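Local coordinates for protein putative aspartyl-tRNA synthetase (Leishmania major, PDB 6OD8) that probably charges tRNA(Asp) with L-aspartate at the expense of ATP, as a class-II aminoacyl-tRNA synthetase of the cytoplasm, at residues G376-G381 with R391-D396; R398-N403 with Y441-F446. All coordinates share one frame; numbering follows the deposited sequence.

Interaction 1 (G376-G381 with R391-D396); sequences GVISEG and RVHNMD. With EDO (1,2-ethanediol), chain H; EDO (1,2-ethanediol), chain E.
I378 and H393 meet where two short parallel strands, 376-377 and 391-392, end; these are the last two strands of the large mixed sheet in the class-II synthetase catalytic region, 376-377 being outermost within this chain. The ladder is brief: V392 N donates to G376 O, and I378 N then donates to V392 O at 2.9 Å with an N-H...O angle of 164°. Beyond it, the 3-10 turn of 378-380 brings S379 N to H393 O at 2.8 Å. S379 OG also lies 3.1 Å from H393 O, although where its proton points is not settled.

The side chain of I378 crosses those of R391 and H393 at about a right angle. I378 CG1 approaches R391 CD at 3.9 Å, while CG2, anti to the backbone N, comes to H393 CD2. CD1 comes near V392 O and H393 CA. On the H393 ring, S379 CB sits over one face, offset toward the rim. N394 ND2 donates to H393 ND1 in the ring plane at 3.0 Å and 173°, a nearly straight bond that would hinder rotation of the imidazole. The amide's other end, N394 OD1, accepts from S397 N. Y68 of the second subunit packs on I378 and makes a weak hydrogen bond with H393 NE2, placing this sheet edge beside the dimer partner.

The R391 chain is extended from CG to NE, and NH1 donates to an ethanediol oxygen lying at the guanidinium edge. On the V377 side, V377 CG2 touches M395 SD at 3.9 Å. A water finally bridges the segments, donating to E380 OE2 and accepting from M395 N at 2.8 Å.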
loop_
_atom_site.group_PDB
_atom_site.type_symbol
_atom_site.label_atom_id
_atom_site.label_comp_id
_atom_site.label_asym_id
_atom_site.label_seq_id
_atom_site.Cartn_x
_atom_site.Cartn_y
_atom_site.Cartn_z
ATOM N N GLY A 376 23.246 28.162 -5.896
ATOM C CA GLY A 376 23.844 27.848 -4.611
ATOM C C GLY A 376 23.798 26.357 -4.322
ATOM O O GLY A 376 23.063 25.613 -4.949
ATOM N N VAL A 377 24.633 25.911 -3.384
ATOM C CA VAL A 377 24.684 24.510 -2.959
ATOM C C VAL A 377 24.653 24.488 -1.436
ATOM O O VAL A 377 25.650 24.826 -0.791
ATOM C CB VAL A 377 25.923 23.773 -3.483
ATOM C CG1 VAL A 377 25.839 22.288 -3.122
ATOM C CG2 VAL A 377 26.099 23.967 -4.990
ATOM N N ILE A 378 23.524 24.054 -0.867
ATOM C CA ILE A 378 23.286 24.197 0.573
ATOM C C ILE A 378 24.307 23.402 1.382
ATOM O O ILE A 378 24.896 23.913 2.343
ATOM C CB ILE A 378 21.845 23.776 0.911
ATOM C CG1 ILE A 378 20.867 24.714 0.201
ATOM C CG2 ILE A 378 21.631 23.721 2.433
ATOM C CD1 ILE A 378 19.437 24.270 0.169
ATOM N N SER A 379 24.544 22.147 1.001
ATOM C CA SER A 379 25.407 21.283 1.800
ATOM C C SER A 379 26.873 21.677 1.725
ATOM O O SER A 379 27.676 21.167 2.517
ATOM C CB SER A 379 25.234 19.825 1.357
ATOM O OG SER A 379 25.731 19.638 0.042
ATOM N N GLU A 380 27.245 22.573 0.810
ATOM C CA GLU A 380 28.618 23.036 0.705
ATOM C C GLU A 380 28.776 24.499 1.086
ATOM O O GLU A 380 29.864 25.049 0.934
ATOM C CB GLU A 380 29.143 22.805 -0.709
ATOM C CG GLU A 380 29.114 21.352 -1.131
ATOM C CD GLU A 380 29.529 21.186 -2.566
ATOM O OE1 GLU A 380 29.910 22.202 -3.176
ATOM O OE2 GLU A 380 29.471 20.055 -3.089
ATOM N N GLY A 381 27.724 25.140 1.587
ATOM C CA GLY A 381 27.836 26.529 1.980
ATOM C C GLY A 381 28.002 27.488 0.830
ATOM O O GLY A 381 28.511 28.602 1.026
ATOM N N ARG A 391 18.976 27.354 -5.714
ATOM C CA ARG A 391 19.852 26.532 -4.899
ATOM C C ARG A 391 19.546 25.071 -5.175
ATOM O O ARG A 391 18.411 24.713 -5.499
ATOM C CB ARG A 391 19.638 26.763 -3.395
ATOM C CG ARG A 391 20.210 28.037 -2.850
ATOM C CD ARG A 391 19.876 28.136 -1.363
ATOM N NE ARG A 391 20.589 29.242 -0.721
ATOM C CZ ARG A 391 20.141 30.491 -0.674
ATOM N NH1 ARG A 391 18.974 30.799 -1.238
ATOM N NH2 ARG A 391 20.868 31.434 -0.071
ATOM N N VAL A 392 20.557 24.227 -5.012
ATOM C CA VAL A 392 20.308 22.798 -4.845
ATOM C C VAL A 392 20.816 22.417 -3.464
ATOM O O VAL A 392 21.698 23.081 -2.914
ATOM C CB VAL A 392 20.983 21.944 -5.947
ATOM C CG1 VAL A 392 20.523 22.399 -7.328
ATOM C CG2 VAL A 392 22.488 21.989 -5.823
ATOM N N HIS A 393 20.223 21.379 -2.874
ATOM C CA HIS A 393 20.751 20.916 -1.595
ATOM C C HIS A 393 22.189 20.414 -1.745
ATOM O O HIS A 393 23.060 20.757 -0.935
ATOM C CB HIS A 393 19.861 19.832 -0.984
ATOM C CG HIS A 393 20.352 19.369 0.357
ATOM N ND1 HIS A 393 21.105 18.226 0.519
ATOM C CD2 HIS A 393 20.297 19.958 1.576
ATOM C CE1 HIS A 393 21.442 18.100 1.790
ATOM N NE2 HIS A 393 20.969 19.141 2.452
ATOM N N ASN A 394 22.464 19.611 -2.778
ATOM C CA ASN A 394 23.744 18.902 -2.833
ATOM C C ASN A 394 24.097 18.551 -4.273
ATOM O O ASN A 394 23.244 18.559 -5.163
ATOM C CB ASN A 394 23.733 17.622 -1.963
ATOM C CG ASN A 394 22.777 16.551 -2.482
ATOM O OD1 ASN A 394 23.044 15.885 -3.492
ATOM N ND2 ASN A 394 21.674 16.355 -1.770
ATOM N N MET A 395 25.375 18.232 -4.488
ATOM C CA MET A 395 25.844 17.986 -5.846
ATOM C C MET A 395 25.534 16.580 -6.345
ATOM O O MET A 395 25.852 16.269 -7.499
ATOM C CB MET A 395 27.342 18.260 -5.941
ATOM C CG MET A 395 27.705 19.742 -5.816
ATOM S SD MET A 395 26.877 20.747 -7.068
ATOM C CE MET A 395 27.468 19.975 -8.577
ATOM N N ASP A 396 24.935 15.729 -5.515
ATOM C CA ASP A 396 24.521 14.398 -5.942
ATOM C C ASP A 396 23.140 14.392 -6.606
ATOM O O ASP A 396 22.996 13.890 -7.722
ATOM C CB ASP A 396 24.553 13.436 -4.752
ATOM C CG ASP A 396 23.880 12.114 -5.056
ATOM O OD1 ASP A 396 22.873 11.775 -4.396
ATOM O OD2 ASP A 396 24.347 11.422 -5.981
HETATM C C1 EDO H . 17.968 16.055 -1.982
HETATM O O1 EDO H . 18.950 15.008 -2.056
HETATM C C2 EDO H . 17.964 16.719 -0.613
HETATM O O2 EDO H . 18.102 15.724 0.407
HETATM C C1 EDO E . 14.869 28.618 -1.886
HETATM O O1 EDO E . 15.027 27.350 -1.246
HETATM C C2 EDO E . 15.819 28.718 -3.080
HETATM O O2 EDO E . 17.090 29.239 -2.675
HETATM O O HOH W 1 27.205 18.340 -2.320
#

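Interaction 2 (R398-N403 with Y441-F446); sequences RMLRIN and YGTDFF. With EDO (1,2-ethanediol), chain K.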
loop_
_atom_site.group_PDB
_atom_site.type_symbol
_atom_site.label_atom_id
_atom_site.label_comp_id
_atom_site.label_asym_id
_atom_site.label_seq_id
_atom_site.Cartn_x
_atom_site.Cartn_y
_atom_site.Cartn_z
ATOM N N ARG A 398 21.142 17.354 -7.023
ATOM C CA ARG A 398 21.148 18.552 -7.890
ATOM C C ARG A 398 19.728 18.999 -8.254
ATOM O O ARG A 398 19.429 19.354 -9.404
ATOM C CB ARG A 398 21.988 18.306 -9.151
ATOM C CG ARG A 398 23.455 17.951 -8.858
ATOM C CD ARG A 398 24.318 17.906 -10.129
ATOM N NE ARG A 398 23.913 16.883 -11.105
ATOM C CZ ARG A 398 24.208 15.589 -10.994
ATOM N NH1 ARG A 398 24.893 15.165 -9.938
ATOM N NH2 ARG A 398 23.828 14.720 -11.930
ATOM N N MET A 399 18.847 19.016 -7.258
ATOM C CA MET A 399 17.436 19.305 -7.481
ATOM C C MET A 399 17.123 20.757 -7.132
ATOM O O MET A 399 17.390 21.211 -6.010
ATOM C CB MET A 399 16.571 18.318 -6.694
ATOM C CG MET A 399 16.663 16.933 -7.346
ATOM S SD MET A 399 15.970 15.583 -6.346
ATOM C CE MET A 399 14.269 15.841 -6.646
ATOM N N LEU A 400 16.531 21.463 -8.101
ATOM C CA LEU A 400 16.412 22.923 -8.073
ATOM C C LEU A 400 15.331 23.418 -7.107
ATOM O O LEU A 400 14.198 22.933 -7.118
ATOM C CB LEU A 400 16.104 23.428 -9.483
ATOM C CG LEU A 400 16.039 24.931 -9.684
ATOM C CD1 LEU A 400 17.466 25.420 -9.582
ATOM C CD2 LEU A 400 15.454 25.218 -11.064
ATOM N N ARG A 401 15.686 24.424 -6.304
ATOM C CA ARG A 401 14.782 25.122 -5.396
ATOM C C ARG A 401 14.845 26.598 -5.752
ATOM O O ARG A 401 15.942 27.133 -5.905
ATOM C CB ARG A 401 15.204 24.947 -3.930
ATOM C CG ARG A 401 15.344 23.519 -3.458
ATOM C CD ARG A 401 15.732 23.477 -1.983
ATOM N NE ARG A 401 15.914 22.103 -1.507
ATOM C CZ ARG A 401 16.232 21.787 -0.255
ATOM N NH1 ARG A 401 16.392 22.749 0.652
ATOM N NH2 ARG A 401 16.395 20.509 0.088
ATOM N N ILE A 402 13.684 27.241 -5.919
ATOM C CA ILE A 402 13.599 28.681 -6.153
ATOM C C ILE A 402 12.594 29.232 -5.155
ATOM O O ILE A 402 11.489 28.696 -5.019
ATOM C CB ILE A 402 13.181 29.037 -7.598
ATOM C CG1 ILE A 402 14.122 28.385 -8.615
ATOM C CG2 ILE A 402 13.184 30.573 -7.815
ATOM C CD1 ILE A 402 13.718 28.635 -10.062
ATOM N N ASN A 403 12.995 30.274 -4.439
ATOM C CA ASN A 403 12.068 30.976 -3.564
ATOM C C ASN A 403 10.876 31.497 -4.365
ATOM O O ASN A 403 11.024 31.959 -5.504
ATOM C CB ASN A 403 12.802 32.128 -2.876
ATOM C CG ASN A 403 11.874 33.020 -2.119
ATOM O OD1 ASN A 403 11.378 34.014 -2.647
ATOM N ND2 ASN A 403 11.616 32.673 -0.875
ATOM N N TYR A 441 17.291 26.685 -16.557
ATOM C CA TYR A 441 18.018 25.733 -15.723
ATOM C C TYR A 441 18.136 24.347 -16.334
ATOM O O TYR A 441 18.950 23.556 -15.850
ATOM C CB TYR A 441 17.347 25.591 -14.340
ATOM C CG TYR A 441 17.332 26.924 -13.590
ATOM C CD1 TYR A 441 18.464 27.382 -12.918
ATOM C CD2 TYR A 441 16.197 27.729 -13.584
ATOM C CE1 TYR A 441 18.465 28.613 -12.258
ATOM C CE2 TYR A 441 16.180 28.943 -12.913
ATOM C CZ TYR A 441 17.319 29.385 -12.249
ATOM O OH TYR A 441 17.337 30.615 -11.596
ATOM N N GLY A 442 17.314 24.021 -17.335
ATOM C CA GLY A 442 17.434 22.748 -18.034
ATOM C C GLY A 442 16.759 21.572 -17.378
ATOM O O GLY A 442 17.056 20.425 -17.738
ATOM N N THR A 443 15.837 21.808 -16.443
ATOM C CA THR A 443 15.241 20.734 -15.671
ATOM C C THR A 443 13.722 20.784 -15.770
ATOM O O THR A 443 13.123 21.857 -15.894
ATOM C CB THR A 443 15.669 20.772 -14.194
ATOM O OG1 THR A 443 15.095 19.650 -13.511
ATOM C CG2 THR A 443 15.223 22.067 -13.531
ATOM N N ASP A 444 13.119 19.593 -15.749
ATOM C CA ASP A 444 11.674 19.386 -15.745
ATOM C C ASP A 444 11.096 19.274 -14.340
ATOM O O ASP A 444 9.882 19.077 -14.209
ATOM C CB ASP A 444 11.298 18.089 -16.502
ATOM C CG ASP A 444 11.740 18.092 -17.954
ATOM O OD1 ASP A 444 11.516 19.092 -18.666
ATOM O OD2 ASP A 444 12.305 17.066 -18.386
ATOM N N PHE A 445 11.929 19.398 -13.296
ATOM C CA PHE A 445 11.533 19.187 -11.908
ATOM C C PHE A 445 12.102 20.299 -11.040
ATOM O O PHE A 445 13.302 20.569 -11.106
ATOM C CB PHE A 445 12.050 17.842 -11.395
ATOM C CG PHE A 445 11.546 17.484 -10.014
ATOM C CD1 PHE A 445 10.394 16.731 -9.861
ATOM C CD2 PHE A 445 12.203 17.926 -8.878
ATOM C CE1 PHE A 445 9.914 16.399 -8.599
ATOM C CE2 PHE A 445 11.718 17.603 -7.618
ATOM C CZ PHE A 445 10.577 16.845 -7.479
ATOM N N PHE A 446 11.272 20.912 -10.199
ATOM C CA PHE A 446 11.799 21.953 -9.320
ATOM C C PHE A 446 10.810 22.196 -8.190
ATOM O O PHE A 446 9.636 21.814 -8.261
ATOM C CB PHE A 446 12.113 23.247 -10.082
ATOM C CG PHE A 446 10.901 24.088 -10.412
ATOM C CD1 PHE A 446 10.525 25.129 -9.584
ATOM C CD2 PHE A 446 10.138 23.830 -11.550
ATOM C CE1 PHE A 446 9.409 25.924 -9.880
ATOM C CE2 PHE A 446 9.009 24.586 -11.832
ATOM C CZ PHE A 446 8.655 25.637 -11.007
HETATM C C1 EDO K . 8.155 22.416 -18.379
HETATM O O1 EDO K . 7.950 22.773 -19.747
HETATM C C2 EDO K . 9.364 21.514 -18.246
HETATM O O2 EDO K . 9.043 20.187 -18.677
HETATM O O HOH W 2 15.930 19.891 -10.685
#
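The Y441 ring takes L400 over one face: CD2 stands 4.0 Å from the ring centroid and 29° off the normal, a CH-pi contact, while CD1 lies over the same ring nearer its rim. I402 CD1 comes to Y441 CE2 at 3.8 Å, the two side chains meeting tip to tip and the methyl oblique to the ring. Beyond the ring, Y441 OH is hydrogen-bonded to D386. M399 CE approaches the F445 ring obliquely, its nearest carbon being CE2; the bend at chi3 (78°) turns the methyl to that ring.

L400 has the most surface buried here. Besides the tyrosine, L400 CD2 reaches T443 CG2 and lies 4.0 Å from F446 CB. L400, T443 and F446 all touch V437 of helix 427-441, and so join that helix to the catalytic sheet: the chain leaves the helix at G442, with positive phi, and enters strand 445-449, which runs parallel to strand 400-403. M399 and F445 instead pack against helix 325-342, where F445 meets the ring of F335. The F446 ring stacks on F476.

Beside L400 and F445, a water bridges L400 N, T443 OG1 and F445 O. It accepts from L400 N at 3.1 Å, donates to F445 O at 2.7 Å, and lies 3.0 Å from T443 OG1, a hydroxyl also hydrogen-bonded to V362 O.

Interactions 1 and 2 lie on neighbouring strands of one mixed sheet, their centres about 12 Å apart. Strand 391-392 of the first and strand 400-403 of the second follow each other in the chain and run antiparallel, joined by a probable hydrogen bond from R401 N to R391 O (2.9 Å). V392 CG1 packs on the backbone of R398 and M399, and I378 CD1 on R401 NH1. Interaction 2 is fully buried and relies on aliphatic and aromatic side chains, with no direct hydrogen bond between its segments. Interaction 1, at the partly exposed sheet edge near the second subunit, is held mainly by backbone hydrogen bonds, with a water linking E380 and S379 to M395.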